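Local coordinates for protein oxidoreductase, short-chain dehydrogenase/reductase family (Aeromonas hydrophila subsp. hydrophila, PDB 3L6E) that probably acts as a nucleotide-dependent oxidoreductase of the short-chain dehydrogenase/reductase family, perhaps reducing 3-dehydrosphinganine in sphingolipid metabolism, at residues Gly22-Gly27 and Leu45-Ala50. Sequence-based numbering, arbitrary orientation.
Sequences GLVERG and LLLGNA. Unlike the reference sequence in segment 45-50: Leu45 (reference Glu), Asn49 (reference Lys).
Val24 O accepts a hydrogen bond from the backbone N of Gly27 at 2.8 Å, and together with the His28 N to Leu23 O bond this defines a Schellman motif that ends helix 14-25. Gly27, with phi 87°, is its C-prime residue. The side chain of Val24, in the last turn of that helix, makes every contact from residues 22-27; the interface is apolar and buries 132 Å² in all. Its CG1 lies anti to the backbone N (chi1 165°) and meets Ala50 CB at 3.9 Å. The other branch, CG2, is shared: it stands 4.1 Å from Ala50 CB and 4.2 Å from Leu47 CD1, so the alanine methyl faces both branches of the valine, while CG2 also meets the leucine, whose side chain crosses that of Val24 at a slant. Leu47 lies at the end of helix 37-47, and Gly48 is the first residue to leave helical angles, with positive phi (63°). The chain turns there into the short 3-10 segment 49-50, and the CB atoms of Leu47 and Ala50 both point toward residues 22-27. The contact thus joins the C-terminal ends of two successive Rossmann-fold helices, near the parallel sheet's edge. Val24 also rests on Val30 of strand 29-34, to which Ala50 is backbone hydrogen-bonded just before strand 51-55.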
# COMPACT_ATOMS: atom_id res chain seq x y z
N GLY A 22 -16.31 -3.09 -8.21
CA GLY A 22 -15.13 -2.47 -8.82
C GLY A 22 -14.41 -3.34 -9.82
O GLY A 22 -13.98 -2.86 -10.86
N LEU A 23 -14.28 -4.63 -9.49
CA LEU A 23 -13.66 -5.63 -10.36
C LEU A 23 -14.54 -5.89 -11.58
O LEU A 23 -14.04 -6.17 -12.67
CB LEU A 23 -13.43 -6.94 -9.60
CG LEU A 23 -12.39 -6.99 -8.47
CD1 LEU A 23 -12.73 -8.05 -7.43
CD2 LEU A 23 -10.98 -7.19 -9.01
N VAL A 24 -15.86 -5.81 -11.40
CA VAL A 24 -16.78 -5.95 -12.54
C VAL A 24 -16.62 -4.79 -13.51
O VAL A 24 -16.51 -5.00 -14.74
CB VAL A 24 -18.24 -6.09 -12.10
CG1 VAL A 24 -19.22 -5.87 -13.30
CG2 VAL A 24 -18.47 -7.46 -11.47
N GLU A 25 -16.61 -3.57 -12.97
CA GLU A 25 -16.40 -2.35 -13.75
C GLU A 25 -15.05 -2.37 -14.48
O GLU A 25 -14.92 -1.79 -15.55
CB GLU A 25 -16.50 -1.10 -12.85
CG GLU A 25 -17.92 -0.79 -12.35
CD GLU A 25 -18.01 0.46 -11.46
OE1 GLU A 25 -16.95 1.00 -11.06
OE2 GLU A 25 -19.14 0.89 -11.16
N ARG A 26 -14.05 -3.05 -13.90
CA ARG A 26 -12.75 -3.22 -14.55
C ARG A 26 -12.71 -4.46 -15.49
O ARG A 26 -11.63 -4.89 -15.93
CB ARG A 26 -11.61 -3.24 -13.51
CG ARG A 26 -11.40 -1.90 -12.76
CD ARG A 26 -10.77 -2.12 -11.37
NE ARG A 26 -10.77 -0.93 -10.50
CZ ARG A 26 -9.69 -0.24 -10.13
NH1 ARG A 26 -9.80 0.82 -9.33
NH2 ARG A 26 -8.48 -0.62 -10.55
N GLY A 27 -13.88 -5.01 -15.78
CA GLY A 27 -14.02 -6.09 -16.76
C GLY A 27 -13.85 -7.54 -16.31
O GLY A 27 -13.72 -8.42 -17.16
N LEU A 45 -28.81 -9.35 -9.06
CA LEU A 45 -29.80 -8.45 -9.69
C LEU A 45 -29.13 -7.19 -10.23
O LEU A 45 -29.50 -6.68 -11.29
CB LEU A 45 -30.89 -8.09 -8.66
CG LEU A 45 -32.30 -7.72 -9.13
CD1 LEU A 45 -33.35 -8.50 -8.33
CD2 LEU A 45 -32.57 -6.22 -9.03
N LEU A 46 -28.14 -6.68 -9.50
CA LEU A 46 -27.41 -5.49 -9.92
C LEU A 46 -26.43 -5.76 -11.06
O LEU A 46 -26.33 -4.96 -11.98
CB LEU A 46 -26.69 -4.84 -8.73
CG LEU A 46 -25.88 -3.56 -8.98
CD1 LEU A 46 -26.77 -2.32 -9.14
CD2 LEU A 46 -24.87 -3.33 -7.87
N LEU A 47 -25.70 -6.88 -11.01
CA LEU A 47 -24.55 -7.08 -11.89
C LEU A 47 -24.73 -8.20 -12.92
O LEU A 47 -23.91 -8.32 -13.84
CB LEU A 47 -23.26 -7.28 -11.08
CG LEU A 47 -22.92 -6.24 -10.00
CD1 LEU A 47 -21.81 -6.74 -9.05
CD2 LEU A 47 -22.57 -4.86 -10.59
N GLY A 48 -25.79 -8.98 -12.75
CA GLY A 48 -26.22 -9.97 -13.75
C GLY A 48 -25.21 -11.07 -14.02
O GLY A 48 -24.71 -11.71 -13.09
N ASN A 49 -24.91 -11.28 -15.31
CA ASN A 49 -24.10 -12.41 -15.76
C ASN A 49 -22.60 -12.25 -15.52
O ASN A 49 -21.82 -13.15 -15.81
CB ASN A 49 -24.40 -12.77 -17.23
CG ASN A 49 -24.16 -11.61 -18.22
OD1 ASN A 49 -23.90 -11.84 -19.40
ND2 ASN A 49 -24.28 -10.37 -17.75
N ALA A 50 -22.22 -11.11 -14.95
CA ALA A 50 -20.85 -10.84 -14.57
C ALA A 50 -20.45 -11.57 -13.28
O ALA A 50 -19.26 -11.69 -12.97
CB ALA A 50 -20.64 -9.34 -14.41